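Local coordinates for E2A dna-binding protein (Human adenovirus 5, PDB 2WB0) that binds single-stranded DNA and, by forming multimers, unwinds the template without ATP during elongation in viral strand-displacement replication, at residues Ala30-Leu35 against Val39-Ala44; Gly72-Ala77 against Pro301-Ala306. All coordinates share one frame; numbering follows the deposited sequence.

Contact 1. Residues Ala30-Leu35 against Val39-Ala44; sequences ANFKLL and VEALAA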
ATOM      1  N   ALA A  30      22.282 -10.520 -16.892  1.00 27.75           N
ATOM      2  CA  ALA A  30      22.610 -11.872 -17.392  1.00 27.98           C
ATOM      3  C   ALA A  30      21.550 -12.837 -16.891  1.00 28.36           C
ATOM      4  O   ALA A  30      21.075 -13.723 -17.624  1.00 28.92           O
ATOM      5  CB  ALA A  30      23.981 -12.311 -16.829  1.00 28.66           C
ATOM      6  N   ASN A  31      21.183 -12.655 -15.619  1.00 27.27           N
ATOM      7  CA  ASN A  31      20.311 -13.600 -14.956  1.00 26.43           C
ATOM      8  C   ASN A  31      18.836 -13.331 -15.120  1.00 25.15           C
ATOM      9  O   ASN A  31      18.038 -14.193 -14.793  1.00 24.49           O
ATOM     10  CB  ASN A  31      20.699 -13.719 -13.500  1.00 27.46           C
ATOM     11  CG  ASN A  31      22.071 -14.311 -13.343  1.00 31.59           C
ATOM     12  OD1 ASN A  31      22.887 -13.839 -12.528  1.00 35.99           O
ATOM     13  ND2 ASN A  31      22.363 -15.332 -14.156  1.00 30.99           N
ATOM     14  N   PHE A  32      18.457 -12.162 -15.644  1.00 23.50           N
ATOM     15  CA  PHE A  32      17.030 -11.873 -15.802  1.00 22.18           C
ATOM     16  C   PHE A  32      16.338 -12.819 -16.818  1.00 21.98           C
ATOM     17  O   PHE A  32      16.842 -13.022 -17.940  1.00 21.26           O
ATOM     18  CB  PHE A  32      16.873 -10.415 -16.247  1.00 22.02           C
ATOM     19  CG  PHE A  32      15.464  -9.965 -16.318  1.00 22.02           C
ATOM     20  CD1 PHE A  32      14.792  -9.580 -15.139  1.00 19.23           C
ATOM     21  CD2 PHE A  32      14.796  -9.909 -17.533  1.00 19.95           C
ATOM     22  CE1 PHE A  32      13.468  -9.168 -15.194  1.00 19.81           C
ATOM     23  CE2 PHE A  32      13.476  -9.477 -17.607  1.00 16.90           C
ATOM     24  CZ  PHE A  32      12.806  -9.104 -16.435  1.00 23.12           C
ATOM     25  N   LYS A  33      15.167 -13.341 -16.467  1.00 19.59           N
ATOM     26  CA  LYS A  33      14.419 -14.323 -17.282  1.00 20.80           C
ATOM     27  C   LYS A  33      12.935 -13.985 -17.308  1.00 18.89           C
ATOM     28  O   LYS A  33      12.091 -14.836 -17.601  1.00 20.17           O
ATOM     29  CB  LYS A  33      14.601 -15.767 -16.738  1.00 20.54           C
ATOM     30  CG  LYS A  33      16.012 -16.367 -16.839  1.00 20.29           C
ATOM     31  CD  LYS A  33      16.588 -16.375 -18.305  1.00 22.50           C
ATOM     32  CE  LYS A  33      17.995 -17.056 -18.332  1.00 22.21           C
ATOM     33  NZ  LYS A  33      18.497 -17.229 -19.833  1.00 24.49           N
ATOM     34  N   LEU A  34      12.609 -12.718 -17.045  1.00 19.20           N
ATOM     35  CA  LEU A  34      11.224 -12.260 -17.061  1.00 17.18           C
ATOM     36  C   LEU A  34      10.324 -13.091 -16.127  1.00 16.15           C
ATOM     37  O   LEU A  34       9.159 -13.250 -16.380  1.00 15.35           O
ATOM     38  CB  LEU A  34      10.712 -12.322 -18.492  1.00 19.19           C
ATOM     39  CG  LEU A  34       9.895 -11.221 -19.153  1.00 21.51           C
ATOM     40  CD1 LEU A  34       8.682 -11.764 -20.016  1.00 23.42           C
ATOM     41  CD2 LEU A  34       9.598  -9.968 -18.368  1.00 21.33           C
ATOM     42  N   LEU A  35      10.878 -13.632 -15.049  1.00 14.33           N
ATOM     43  CA  LEU A  35      10.103 -14.456 -14.152  1.00 15.69           C
ATOM     44  C   LEU A  35       9.443 -13.591 -13.079  1.00 16.71           C
ATOM     45  O   LEU A  35       9.949 -12.517 -12.777  1.00 17.55           O
ATOM     46  CB  LEU A  35      11.048 -15.426 -13.461  1.00 15.42           C
ATOM     47  CG  LEU A  35      11.252 -16.877 -13.958  1.00 21.78           C
ATOM     48  CD1 LEU A  35      10.372 -17.438 -15.025  1.00 19.70           C
ATOM     49  CD2 LEU A  35      12.651 -17.352 -13.995  1.00 21.62           C
ATOM     50  N   VAL A  39      12.353  -8.884  -9.842  1.00 20.42           N
ATOM     51  CA  VAL A  39      12.000  -7.453  -9.819  1.00 22.71           C
ATOM     52  C   VAL A  39      13.205  -6.507  -9.639  1.00 21.40           C
ATOM     53  O   VAL A  39      13.176  -5.361 -10.125  1.00 20.93           O
ATOM     54  CB  VAL A  39      10.939  -7.144  -8.739  1.00 22.25           C
ATOM     55  CG1 VAL A  39      10.712  -5.605  -8.681  1.00 28.85           C
ATOM     56  CG2 VAL A  39       9.634  -7.880  -9.033  1.00 23.88           C
ATOM     57  N   GLU A  40      14.267  -7.016  -9.039  1.00 21.57           N
ATOM     58  CA  GLU A  40      15.488  -6.243  -8.781  1.00 22.29           C
ATOM     59  C   GLU A  40      16.041  -5.548 -10.011  1.00 22.00           C
ATOM     60  O   GLU A  40      16.360  -4.359  -9.946  1.00 20.33           O
ATOM     61  CB  GLU A  40      16.580  -7.082  -8.140  1.00 23.55           C
ATOM     62  CG  GLU A  40      17.829  -6.239  -7.762  1.00 26.32           C
ATOM     63  CD  GLU A  40      18.851  -6.977  -6.890  1.00 33.31           C
ATOM     64  OE1 GLU A  40      19.839  -6.307  -6.460  1.00 36.01           O
ATOM     65  OE2 GLU A  40      18.714  -8.211  -6.652  1.00 30.75           O
ATOM     66  N   ALA A  41      16.173  -6.262 -11.125  1.00 20.87           N
ATOM     67  CA  ALA A  41      16.693  -5.618 -12.359  1.00 19.89           C
ATOM     68  C   ALA A  41      15.775  -4.484 -12.920  1.00 19.84           C
ATOM     69  O   ALA A  41      16.243  -3.469 -13.440  1.00 20.94           O
ATOM     70  CB  ALA A  41      16.985  -6.671 -13.422  1.00 18.70           C
ATOM     71  N   LEU A  42      14.480  -4.626 -12.740  1.00 18.90           N
ATOM     72  CA  LEU A  42      13.550  -3.644 -13.203  1.00 19.50           C
ATOM     73  C   LEU A  42      13.531  -2.453 -12.215  1.00 19.66           C
ATOM     74  O   LEU A  42      13.410  -1.279 -12.626  1.00 17.17           O
ATOM     75  CB  LEU A  42      12.166  -4.269 -13.369  1.00 18.48           C
ATOM     76  CG  LEU A  42      12.175  -5.481 -14.296  1.00 20.99           C
ATOM     77  CD1 LEU A  42      10.782  -6.073 -14.448  1.00 16.67           C
ATOM     78  CD2 LEU A  42      12.688  -4.986 -15.683  1.00 21.98           C
ATOM     79  N   ALA A  43      13.685  -2.745 -10.939  1.00 20.75           N
ATOM     80  CA  ALA A  43      13.829  -1.675  -9.951  1.00 21.39           C
ATOM     81  C   ALA A  43      15.133  -0.864 -10.229  1.00 22.54           C
ATOM     82  O   ALA A  43      15.163   0.360 -10.049  1.00 20.43           O
ATOM     83  CB  ALA A  43      13.870  -2.279  -8.551  1.00 21.85           C
ATOM     84  N   ALA A  44      16.186  -1.554 -10.676  1.00 22.19           N
ATOM     85  CA  ALA A  44      17.466  -0.886 -11.023  1.00 22.54           C
ATOM     86  C   ALA A  44      17.308   0.029 -12.252  1.00 22.65           C
ATOM     87  O   ALA A  44      17.864   1.137 -12.295  1.00 21.98           O
ATOM     88  CB  ALA A  44      18.569  -1.902 -11.198  1.00 23.95           C
TER
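Phe-32, in the short connection between two helices, sets its ring against Ala-41 and Leu-42, an example of one aromatic residue packing a turn onto the helix that follows it. It is the first residue beyond helix 26-31 to leave helical geometry. Its CG lies anti to the backbone N (chi1 -175°), which carries the ring toward the first turn of helix 40-53. The CD1-CE1 part of the ring is shared between two neighbours: CD1 lies 4.0 Å from Ala-41 CB, and CE1 4.0 Å from Leu-42 CG. Both approaches are oblique. The Leu-42 side chain crosses that of Phe-32 at about a right angle, and both its methyls, CD1 and CD2, stand 4.2 Å from Phe-32 CZ on the same side of the ring plane, so the forked end lies against CE1 and CZ. On the opposite side, Leu-34 N sits 3.4 Å from the plane of the Phe-32 ring, near the rim, as the chain folds back over that face. Gln-38 holds this turn through its side-chain amide, bonded to Asn-31 O, Lys-33 N and Leu-35 N. Helix 7-21 covers Phe-32 with Ala-15 and Met-19, while Leu-42 also packs on Leu-75, Gln-76 and Leu-79 of helix 64-83.

Contact 2. Residues Gly72-Ala77 against Pro301-Ala306; sequences GRFLQA and PDLLNA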
ATOM      1  N   GLY A  72       9.370  -0.759  -9.647  1.00 13.52           N
ATOM      2  CA  GLY A  72       9.779  -2.040 -10.254  1.00 14.30           C
ATOM      3  C   GLY A  72       8.603  -2.951 -10.561  1.00 14.33           C
ATOM      4  O   GLY A  72       8.502  -3.536 -11.658  1.00 15.57           O
ATOM      5  N   ARG A  73       7.698  -3.094  -9.616  1.00 14.57           N
ATOM      6  CA  ARG A  73       6.532  -3.898  -9.867  1.00 14.95           C
ATOM      7  C   ARG A  73       5.639  -3.321 -10.966  1.00 15.98           C
ATOM      8  O   ARG A  73       5.011  -4.070 -11.748  1.00 16.07           O
ATOM      9  CB  ARG A  73       5.715  -4.006  -8.572  1.00 14.78           C
ATOM     10  CG  ARG A  73       6.424  -4.738  -7.368  1.00 14.90           C
ATOM     11  CD  ARG A  73       5.337  -4.977  -6.274  1.00 17.59           C
ATOM     12  NE  ARG A  73       5.823  -5.319  -4.894  1.00 22.05           N
ATOM     13  CZ  ARG A  73       5.065  -5.383  -3.783  1.00 21.09           C
ATOM     14  NH1 ARG A  73       3.754  -4.995  -3.773  1.00 22.62           N
ATOM     15  NH2 ARG A  73       5.643  -5.783  -2.623  1.00 18.16           N
ATOM     16  N   PHE A  74       5.502  -1.995 -10.990  1.00 15.35           N
ATOM     17  CA  PHE A  74       4.659  -1.402 -12.023  1.00 16.12           C
ATOM     18  C   PHE A  74       5.310  -1.558 -13.379  1.00 14.95           C
ATOM     19  O   PHE A  74       4.625  -1.823 -14.333  1.00 17.10           O
ATOM     20  CB  PHE A  74       4.394   0.064 -11.708  1.00 14.67           C
ATOM     21  CG  PHE A  74       3.482   0.244 -10.557  1.00 15.89           C
ATOM     22  CD1 PHE A  74       2.275  -0.467 -10.490  1.00 13.79           C
ATOM     23  CD2 PHE A  74       3.840   1.108  -9.482  1.00 15.40           C
ATOM     24  CE1 PHE A  74       1.387  -0.316  -9.431  1.00 14.28           C
ATOM     25  CE2 PHE A  74       2.944   1.269  -8.427  1.00 12.86           C
ATOM     26  CZ  PHE A  74       1.739   0.596  -8.382  1.00 12.26           C
ATOM     27  N   LEU A  75       6.621  -1.416 -13.445  1.00 17.10           N
ATOM     28  CA  LEU A  75       7.342  -1.585 -14.697  1.00 16.33           C
ATOM     29  C   LEU A  75       7.185  -3.034 -15.171  1.00 16.98           C
ATOM     30  O   LEU A  75       6.846  -3.320 -16.324  1.00 17.09           O
ATOM     31  CB  LEU A  75       8.815  -1.337 -14.444  1.00 16.33           C
ATOM     32  CG  LEU A  75       9.714  -0.844 -15.608  1.00 19.74           C
ATOM     33  CD1 LEU A  75      11.191  -1.136 -15.509  1.00 21.10           C
ATOM     34  CD2 LEU A  75       9.153  -0.721 -17.090  1.00 19.35           C
ATOM     35  N   GLN A  76       7.405  -3.945 -14.250  1.00 16.28           N
ATOM     36  CA  GLN A  76       7.070  -5.343 -14.496  1.00 15.89           C
ATOM     37  C   GLN A  76       5.684  -5.556 -15.059  1.00 15.59           C
ATOM     38  O   GLN A  76       5.504  -6.313 -16.018  1.00 15.97           O
ATOM     39  CB  GLN A  76       7.263  -6.181 -13.214  1.00 14.60           C
ATOM     40  CG  GLN A  76       7.272  -7.728 -13.591  1.00 15.21           C
ATOM     41  CD  GLN A  76       7.227  -8.627 -12.407  1.00 19.85           C
ATOM     42  OE1 GLN A  76       8.044  -9.554 -12.262  1.00 23.75           O
ATOM     43  NE2 GLN A  76       6.320  -8.348 -11.537  1.00 16.63           N
ATOM     44  N   ALA A  77       4.682  -4.917 -14.486  1.00 14.57           N
ATOM     45  CA  ALA A  77       3.354  -5.116 -14.989  1.00 14.69           C
ATOM     46  C   ALA A  77       3.197  -4.598 -16.427  1.00 16.37           C
ATOM     47  O   ALA A  77       2.424  -5.179 -17.228  1.00 15.95           O
ATOM     48  CB  ALA A  77       2.349  -4.430 -14.060  1.00 13.16           C
ATOM     49  N   PRO A 301       0.027   8.843  -1.545  1.00 13.84           N
ATOM     50  CA  PRO A 301       0.422   9.664  -2.712  1.00 13.99           C
ATOM     51  C   PRO A 301       1.700   9.244  -3.378  1.00 13.54           C
ATOM     52  O   PRO A 301       1.759   9.362  -4.616  1.00 13.35           O
ATOM     53  CB  PRO A 301       0.591  11.072  -2.146  1.00 13.91           C
ATOM     54  CG  PRO A 301      -0.155  11.012  -0.743  1.00 16.11           C
ATOM     55  CD  PRO A 301       0.074   9.608  -0.277  1.00 12.67           C
ATOM     56  N   ASP A 302       2.711   8.771  -2.613  1.00 11.99           N
ATOM     57  CA  ASP A 302       3.977   8.321  -3.214  1.00 12.09           C
ATOM     58  C   ASP A 302       3.705   7.054  -3.960  1.00 11.58           C
ATOM     59  O   ASP A 302       4.335   6.836  -4.986  1.00 11.80           O
ATOM     60  CB  ASP A 302       5.077   8.112  -2.131  1.00 10.16           C
ATOM     61  CG  ASP A 302       5.513   9.414  -1.542  1.00 16.35           C
ATOM     62  OD1 ASP A 302       5.168  10.444  -2.186  1.00 14.66           O
ATOM     63  OD2 ASP A 302       6.112   9.426  -0.450  1.00 13.71           O
ATOM     64  N   LEU A 303       2.764   6.231  -3.487  1.00 10.99           N
ATOM     65  CA  LEU A 303       2.434   4.983  -4.235  1.00 12.66           C
ATOM     66  C   LEU A 303       1.817   5.286  -5.626  1.00 12.65           C
ATOM     67  O   LEU A 303       2.159   4.660  -6.651  1.00 12.75           O
ATOM     68  CB  LEU A 303       1.461   4.109  -3.430  1.00 11.83           C
ATOM     69  CG  LEU A 303       1.463   2.576  -3.558  1.00 17.45           C
ATOM     70  CD1 LEU A 303       0.169   1.922  -3.028  1.00 13.62           C
ATOM     71  CD2 LEU A 303       2.209   1.816  -4.689  1.00 12.28           C
ATOM     72  N   LEU A 304       0.901   6.252  -5.665  1.00 13.69           N
ATOM     73  CA  LEU A 304       0.306   6.655  -6.935  1.00 13.61           C
ATOM     74  C   LEU A 304       1.382   7.271  -7.817  1.00 14.71           C
ATOM     75  O   LEU A 304       1.451   6.974  -8.990  1.00 15.67           O
ATOM     76  CB  LEU A 304      -0.808   7.664  -6.689  1.00 13.98           C
ATOM     77  CG  LEU A 304      -1.961   7.843  -7.672  1.00 16.14           C
ATOM     78  CD1 LEU A 304      -2.702   9.184  -7.713  1.00 15.89           C
ATOM     79  CD2 LEU A 304      -2.136   6.859  -8.878  1.00 15.89           C
ATOM     80  N   ASN A 305       2.269   8.083  -7.237  1.00 13.28           N
ATOM     81  CA  ASN A 305       3.350   8.673  -8.029  1.00 14.56           C
ATOM     82  C   ASN A 305       4.311   7.621  -8.527  1.00 16.00           C
ATOM     83  O   ASN A 305       4.885   7.806  -9.621  1.00 16.61           O
ATOM     84  CB  ASN A 305       4.178   9.704  -7.255  1.00 14.87           C
ATOM     85  CG  ASN A 305       3.668  11.156  -7.427  1.00 18.44           C
ATOM     86  OD1 ASN A 305       2.953  11.481  -8.371  1.00 20.17           O
ATOM     87  ND2 ASN A 305       4.107  12.018  -6.545  1.00 17.56           N
ATOM     88  N   ALA A 306       4.474   6.495  -7.789  1.00 14.92           N
ATOM     89  CA  ALA A 306       5.358   5.421  -8.315  1.00 14.91           C
ATOM     90  C   ALA A 306       4.727   4.929  -9.606  1.00 13.96           C
ATOM     91  O   ALA A 306       5.452   4.687 -10.620  1.00 15.54           O
ATOM     92  CB  ALA A 306       5.488   4.251  -7.389  1.00 14.28           C
TER
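Phe-74 of helix 64-83 meets Leu-303 and Ala-306 of helix 300-315 in a helix-helix interface that joins two parts of the fold far apart in sequence: the first helix belongs to the all-alpha part of the protein, the second to a zinc-binding part. It is a worked case of one large side chain packing against two residues, three apart, on the facing helix. The backbones come closest at Phe-74 and Ala-306, whose CA atoms are 7.8 Å apart.

The apolar contacts do the joining. Phe-74 CE2 lies 3.8 Å from Leu-303 CD2, and this methyl comes to the edge of the ring, near its plane; the two side chains cross at about a right angle. Leu-303 uses this one branch for the ring, with CD2 almost equally close to Phe-74 CZ. Phe-74 has its CG anti to the carbonyl carbon (chi1 -71°), and from there the ring extends toward the second helix. Met-70 touches Leu-303, and Phe-67 and Met-71 touch Ala-306, so further residues of helix 64-83 continue the apolar seam.

The polar bonds nearby lead elsewhere. Arg-73 NH2 bonds to Arg-222 O, just before the zinc ligand Cys-223, giving helix 64-83 a second link to the zinc-binding part. Asp-302 OD2 is hydrogen-bonded to Thr-60 N and to Thr-62 OG1, tying helix 300-315 to the chain ahead of helix 64-83.

The ring also touches main chain: Phe-74 CD2 stands 3.9 Å from Ala-306 C, an oblique approach, while the methyl Ala-306 CB lies 4.1 Å from Phe-74 CE2.

Contacts 1 and 2 are both buried and each turns on one phenylalanine set against an alanine and a leucine, yet their work differs. Contact 1 is local, closing the turn between consecutive helices about 22 Å from the centre of the chain; contact 2, about 10 Å from it, joins segments over two hundred residues apart. Helix 64-83 connects them: it carries one side of contact 2 and packs against segment 39-44, with Val-39 CG1 3.9 Å from Gly-72 C. Around contact 1 polar bonds are mostly those of Gln-38 within the turn, with one to Trp-8 of helix 7-21; around contact 2 they reach the chain ahead of helix 64-83 and the residue before a zinc ligand.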